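Local coordinates for protein epoxide hydrolase (Aspergillus niger, PDB 3G02) that probably hydrolyses epoxides, as an alpha/beta hydrolase fold enzyme whose deposited form is an enantioselective variant made by directed evolution, at residues S268-Y282 with I295-P309. The protein carries 9 engineered substitutions. Residues are numbered along the deposited sequence; the frame is centred on the assembly and turned at random.
Sequences SSSPIALLAWIGEKY and ILEMVSLYWLTESFP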
loop_
_atom_site.group_PDB
_atom_site.type_symbol
_atom_site.label_atom_id
_atom_site.label_comp_id
_atom_site.label_asym_id
_atom_site.label_seq_id
_atom_site.Cartn_x
_atom_site.Cartn_y
_atom_site.Cartn_z
ATOM N N SER A 268 3.973 0.944 11.642
ATOM C CA SER A 268 4.317 1.006 13.061
ATOM C C SER A 268 5.640 0.318 13.368
ATOM O O SER A 268 6.241 0.584 14.412
ATOM C CB SER A 268 3.218 0.365 13.897
ATOM O OG SER A 268 2.019 1.115 13.812
ATOM N N SER A 269 6.094 -0.553 12.470
ATOM C CA SER A 269 7.267 -1.390 12.743
ATOM C C SER A 269 8.574 -0.608 12.808
ATOM O O SER A 269 9.467 -0.951 13.586
ATOM C CB SER A 269 7.371 -2.522 11.717
ATOM O OG SER A 269 7.717 -2.029 10.439
ATOM N N SER A 270 8.675 0.433 11.988
ATOM C CA SER A 270 9.902 1.209 11.846
ATOM C C SER A 270 9.564 2.654 11.511
ATOM O O SER A 270 8.683 2.912 10.682
ATOM C CB SER A 270 10.779 0.627 10.736
ATOM O OG SER A 270 11.765 1.558 10.316
ATOM N N PRO A 271 10.271 3.611 12.139
ATOM C CA PRO A 271 10.031 5.020 11.823
ATOM C C PRO A 271 10.395 5.375 10.381
ATOM O O PRO A 271 9.851 6.327 9.825
ATOM C CB PRO A 271 10.929 5.765 12.823
ATOM C CG PRO A 271 11.991 4.772 13.185
ATOM C CD PRO A 271 11.309 3.444 13.178
ATOM N N ILE A 272 11.309 4.609 9.788
ATOM C CA ILE A 272 11.694 4.812 8.392
ATOM C C ILE A 272 10.586 4.349 7.430
ATOM O O ILE A 272 10.361 4.983 6.393
ATOM C CB ILE A 272 13.074 4.170 8.090
ATOM C CG1 ILE A 272 14.188 5.026 8.723
ATOM C CG2 ILE A 272 13.297 3.957 6.587
ATOM C CD1 ILE A 272 14.347 6.422 8.163
ATOM N N ALA A 273 9.885 3.271 7.787
ATOM C CA ALA A 273 8.693 2.863 7.037
ATOM C C ALA A 273 7.663 3.989 7.036
ATOM O O ALA A 273 7.140 4.360 5.986
ATOM C CB ALA A 273 8.087 1.587 7.615
ATOM N N LEU A 274 7.395 4.539 8.216
ATOM C CA LEU A 274 6.445 5.630 8.329
ATOM C C LEU A 274 6.893 6.853 7.514
ATOM O O LEU A 274 6.092 7.472 6.806
ATOM C CB LEU A 274 6.232 5.989 9.800
ATOM C CG LEU A 274 5.125 7.000 10.092
ATOM C CD1 LEU A 274 3.746 6.412 9.863
ATOM C CD2 LEU A 274 5.273 7.488 11.521
ATOM N N LEU A 275 8.176 7.197 7.615
ATOM C CA LEU A 275 8.719 8.344 6.886
ATOM C C LEU A 275 8.574 8.184 5.372
ATOM O O LEU A 275 8.226 9.139 4.677
ATOM C CB LEU A 275 10.191 8.580 7.255
ATOM C CG LEU A 275 10.966 9.672 6.503
ATOM C CD1 LEU A 275 10.405 11.064 6.758
ATOM C CD2 LEU A 275 12.436 9.629 6.893
ATOM N N ALA A 276 8.844 6.988 4.863
ATOM C CA ALA A 276 8.731 6.745 3.426
ATOM C C ALA A 276 7.287 6.898 2.939
ATOM O O ALA A 276 7.023 7.585 1.947
ATOM C CB ALA A 276 9.281 5.372 3.065
ATOM N N TRP A 277 6.358 6.262 3.652
ATOM C CA TRP A 277 4.953 6.254 3.250
ATOM C C TRP A 277 4.330 7.644 3.329
ATOM O O TRP A 277 3.651 8.086 2.392
ATOM C CB TRP A 277 4.195 5.288 4.147
ATOM C CG TRP A 277 2.759 5.000 3.778
ATOM C CD1 TRP A 277 1.645 5.652 4.233
ATOM C CD2 TRP A 277 2.287 3.943 2.929
ATOM N NE1 TRP A 277 0.509 5.069 3.715
ATOM C CE2 TRP A 277 0.873 4.020 2.913
ATOM C CE3 TRP A 277 2.917 2.939 2.181
ATOM C CZ2 TRP A 277 0.082 3.130 2.178
ATOM C CZ3 TRP A 277 2.130 2.058 1.443
ATOM C CH2 TRP A 277 0.727 2.166 1.443
ATOM N N ILE A 278 4.544 8.324 4.453
ATOM C CA ILE A 278 3.964 9.648 4.672
ATOM C C ILE A 278 4.779 10.733 3.964
ATOM O O ILE A 278 4.213 11.657 3.366
ATOM C CB ILE A 278 3.793 9.942 6.181
ATOM C CG1 ILE A 278 2.709 9.020 6.751
ATOM C CG2 ILE A 278 3.461 11.413 6.421
ATOM C CD1 ILE A 278 2.380 9.237 8.212
ATOM N N GLY A 279 6.104 10.614 4.025
ATOM C CA GLY A 279 6.989 11.572 3.371
ATOM C C GLY A 279 6.722 11.695 1.885
ATOM O O GLY A 279 6.794 12.788 1.330
ATOM N N GLU A 280 6.398 10.577 1.234
ATOM C CA GLU A 280 6.059 10.621 -0.191
ATOM C C GLU A 280 4.967 11.649 -0.450
ATOM O O GLU A 280 5.021 12.389 -1.431
ATOM C CB GLU A 280 5.600 9.263 -0.703
ATOM C CG GLU A 280 5.413 9.243 -2.217
ATOM C CD GLU A 280 4.501 8.131 -2.665
ATOM O OE1 GLU A 280 4.861 6.953 -2.473
ATOM O OE2 GLU A 280 3.422 8.437 -3.224
ATOM N N LYS A 281 3.983 11.693 0.442
ATOM C CA LYS A 281 2.849 12.596 0.269
ATOM C C LYS A 281 3.203 14.046 0.578
ATOM O O LYS A 281 2.759 14.955 -0.118
ATOM C CB LYS A 281 1.635 12.112 1.074
ATOM C CG LYS A 281 1.231 10.649 0.791
ATOM C CD LYS A 281 1.263 10.294 -0.707
ATOM C CE LYS A 281 0.708 8.896 -0.961
ATOM N NZ LYS A 281 0.821 8.492 -2.400
ATOM N N TYR A 282 4.024 14.269 1.601
ATOM C CA TYR A 282 4.516 15.625 1.844
ATOM C C TYR A 282 5.385 16.143 0.700
ATOM O O TYR A 282 5.481 17.355 0.501
ATOM C CB TYR A 282 5.249 15.729 3.181
ATOM C CG TYR A 282 4.321 15.860 4.365
ATOM C CD1 TYR A 282 3.625 17.050 4.607
ATOM C CD2 TYR A 282 4.132 14.797 5.247
ATOM C CE1 TYR A 282 2.765 17.176 5.695
ATOM C CE2 TYR A 282 3.275 14.916 6.340
ATOM C CZ TYR A 282 2.599 16.100 6.560
ATOM O OH TYR A 282 1.745 16.222 7.638
ATOM N N ILE A 295 8.806 18.005 7.487
ATOM C CA ILE A 295 8.460 16.603 7.264
ATOM C C ILE A 295 8.875 15.733 8.455
ATOM O O ILE A 295 8.088 14.910 8.925
ATOM C CB ILE A 295 9.036 16.065 5.927
ATOM C CG1 ILE A 295 8.472 16.878 4.751
ATOM C CG2 ILE A 295 8.736 14.569 5.766
ATOM C CD1 ILE A 295 8.940 16.428 3.371
ATOM N N LEU A 296 10.090 15.939 8.965
ATOM C CA LEU A 296 10.546 15.185 10.135
ATOM C C LEU A 296 9.697 15.461 11.379
ATOM O O LEU A 296 9.411 14.543 12.141
ATOM C CB LEU A 296 12.034 15.427 10.421
ATOM C CG LEU A 296 13.014 14.875 9.378
ATOM C CD1 LEU A 296 14.453 15.193 9.778
ATOM C CD2 LEU A 296 12.844 13.369 9.176
ATOM N N GLU A 297 9.279 16.713 11.565
ATOM C CA GLU A 297 8.392 17.078 12.668
ATOM C C GLU A 297 7.060 16.332 12.586
ATOM O O GLU A 297 6.608 15.741 13.568
ATOM C CB GLU A 297 8.124 18.590 12.679
ATOM C CG GLU A 297 9.297 19.433 13.162
ATOM C CD GLU A 297 9.093 20.928 12.952
ATOM O OE1 GLU A 297 8.098 21.337 12.316
ATOM O OE2 GLU A 297 9.941 21.700 13.442
ATOM N N MET A 298 6.434 16.366 11.411
ATOM C CA MET A 298 5.114 15.753 11.230
ATOM C C MET A 298 5.160 14.240 11.376
ATOM O O MET A 298 4.284 13.641 12.000
ATOM C CB MET A 298 4.503 16.129 9.877
ATOM C CG MET A 298 4.277 17.624 9.669
ATOM S SD MET A 298 3.437 18.457 11.039
ATOM C CE MET A 298 2.853 19.945 10.207
ATOM N N VAL A 299 6.183 13.628 10.790
ATOM C CA VAL A 299 6.353 12.181 10.879
ATOM C C VAL A 299 6.682 11.750 12.314
ATOM O O VAL A 299 6.121 10.771 12.811
ATOM C CB VAL A 299 7.398 11.659 9.857
ATOM C CG1 VAL A 299 7.705 10.189 10.082
ATOM C CG2 VAL A 299 6.892 11.865 8.426
ATOM N N SER A 300 7.567 12.490 12.981
ATOM C CA SER A 300 7.898 12.200 14.380
ATOM C C SER A 300 6.669 12.319 15.273
ATOM O O SER A 300 6.458 11.486 16.149
ATOM C CB SER A 300 9.007 13.124 14.889
ATOM O OG SER A 300 10.203 12.918 14.156
ATOM N N LEU A 301 5.853 13.345 15.033
ATOM C CA LEU A 301 4.604 13.534 15.764
ATOM C C LEU A 301 3.684 12.323 15.609
ATOM O O LEU A 301 3.153 11.813 16.595
ATOM C CB LEU A 301 3.907 14.813 15.292
ATOM C CG LEU A 301 2.508 15.123 15.832
ATOM C CD1 LEU A 301 2.503 15.296 17.354
ATOM C CD2 LEU A 301 1.952 16.354 15.130
ATOM N N TYR A 302 3.512 11.862 14.371
ATOM C CA TYR A 302 2.731 10.648 14.118
ATOM C C TYR A 302 3.332 9.425 14.809
ATOM O O TYR A 302 2.606 8.615 15.401
ATOM C CB TYR A 302 2.621 10.384 12.615
ATOM C CG TYR A 302 1.352 10.898 11.979
ATOM C CD1 TYR A 302 0.930 12.217 12.167
ATOM C CD2 TYR A 302 0.578 10.071 11.164
ATOM C CE1 TYR A 302 -0.236 12.692 11.575
ATOM C CE2 TYR A 302 -0.582 10.537 10.564
ATOM C CZ TYR A 302 -0.983 11.848 10.771
ATOM O OH TYR A 302 -2.133 12.299 10.175
ATOM N N TRP A 303 4.655 9.295 14.738
ATOM C CA TRP A 303 5.340 8.140 15.322
ATOM C C TRP A 303 5.133 8.072 16.832
ATOM O O TRP A 303 4.736 7.032 17.377
ATOM C CB TRP A 303 6.839 8.175 15.016
ATOM C CG TRP A 303 7.577 7.055 15.694
ATOM C CD1 TRP A 303 8.266 7.123 16.875
ATOM C CD2 TRP A 303 7.676 5.697 15.250
ATOM N NE1 TRP A 303 8.792 5.893 17.188
ATOM C CE2 TRP A 303 8.447 4.998 16.208
ATOM C CE3 TRP A 303 7.185 5.000 14.135
ATOM C CZ2 TRP A 303 8.748 3.639 16.081
ATOM C CZ3 TRP A 303 7.481 3.644 14.012
ATOM C CH2 TRP A 303 8.256 2.980 14.981
ATOM N N LEU A 304 5.385 9.200 17.486
ATOM C CA LEU A 304 5.372 9.279 18.946
ATOM C C LEU A 304 3.982 9.167 19.564
ATOM O O LEU A 304 3.852 8.954 20.769
ATOM C CB LEU A 304 6.073 10.561 19.409
ATOM C CG LEU A 304 7.566 10.654 19.076
ATOM C CD1 LEU A 304 8.069 12.087 19.194
ATOM C CD2 LEU A 304 8.376 9.717 19.977
ATOM N N THR A 305 2.945 9.297 18.735
ATOM C CA THR A 305 1.561 9.206 19.194
ATOM C C THR A 305 0.836 7.989 18.614
ATOM O O THR A 305 -0.369 7.832 18.809
ATOM C CB THR A 305 0.774 10.472 18.816
ATOM O OG1 THR A 305 0.849 10.673 17.398
ATOM C CG2 THR A 305 1.346 11.698 19.531
ATOM N N GLU A 306 1.577 7.134 17.905
ATOM C CA GLU A 306 1.000 5.958 17.236
ATOM C C GLU A 306 -0.249 6.331 16.436
ATOM O O GLU A 306 -1.264 5.630 16.478
ATOM C CB GLU A 306 0.692 4.843 18.248
ATOM C CG GLU A 306 1.928 4.296 18.956
ATOM C CD GLU A 306 1.604 3.287 20.045
ATOM O OE1 GLU A 306 0.687 3.545 20.858
ATOM O OE2 GLU A 306 2.275 2.235 20.093
ATOM N N SER A 307 -0.159 7.445 15.715
ATOM C CA SER A 307 -1.287 7.984 14.954
ATOM C C SER A 307 -1.709 7.100 13.796
ATOM O O SER A 307 -2.901 6.847 13.617
ATOM C CB SER A 307 -0.955 9.371 14.408
ATOM O OG SER A 307 -0.948 10.341 15.436
ATOM N N PHE A 308 -0.743 6.630 13.009
ATOM C CA PHE A 308 -1.090 6.027 11.734
ATOM C C PHE A 308 -2.104 4.873 11.824
ATOM O O PHE A 308 -3.119 4.905 11.124
ATOM C CB PHE A 308 0.123 5.600 10.900
ATOM C CG PHE A 308 -0.280 4.967 9.611
ATOM C CD1 PHE A 308 -0.558 5.758 8.499
ATOM C CD2 PHE A 308 -0.486 3.593 9.535
ATOM C CE1 PHE A 308 -0.991 5.185 7.314
ATOM C CE2 PHE A 308 -0.924 3.007 8.352
ATOM C CZ PHE A 308 -1.171 3.802 7.240
ATOM N N PRO A 309 -1.824 3.843 12.652
ATOM C CA PRO A 309 -2.769 2.722 12.669
ATOM C C PRO A 309 -4.168 3.074 13.180
ATOM O O PRO A 309 -5.124 2.351 12.880
ATOM C CB PRO A 309 -2.096 1.708 13.603
ATOM C CG PRO A 309 -1.180 2.527 14.454
ATOM C CD PRO A 309 -0.670 3.597 13.543
HETATM O O HOH W 1 2.479 13.361 9.344
#
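Leu274 sits as a knob among Val299, Tyr302 and Trp303 of helix 295-304 and Phe308 of the helix that follows. Its CG lies anti to the backbone N (chi1 -172°), and the turn at chi2 then sends the two methyls to separate walls: CD2 reaches Val299 O at 3.6 Å, close to the start of the Trp303 side chain, while CD1 meets Phe308 CB at 3.9 Å. Next to it in sequence, Leu275 places CD1 against Ile295 CG2, Leu296 CD2 and Val299 CG2. Val299 is forked: CG1 presses on Leu275 CA (3.8 Å), and CG2 touches Ile278 CG2 as well as Leu275.

At one end Pro271 lies over a face of Trp303, with CD 4.0 Å from the centroid of the six-membered ring and 26° off its normal, a CH-pi contact. Trp277 and Phe308 meet obliquely, Trp277 NE1 being 3.9 Å from Phe308 CE1; that NE1 is hydrogen-bonded to His256. Ile278 CD1 comes 3.6 Å from Tyr302 CD2, and the Tyr302 hydroxyl bonds to Gly120 O. At the other end the Tyr282 ring packs on Met298 CB and CG, with a water bridging Tyr282 OH to Met298 O through two weak bonds.

Both segments fall between strands 209-214 and 340-345, consistent with the lid of such epoxide hydrolases; the Phe308 side chain lies about 7 Å from that of Tyr315, a predicted proton donor. Without a direct hydrogen bond, helices 271-282 and 295-304, their segment axes at 126° and 9.8 Å apart at closest approach, are joined mainly by apolar packing, supplemented by the CH-pi contact and weak water bridge.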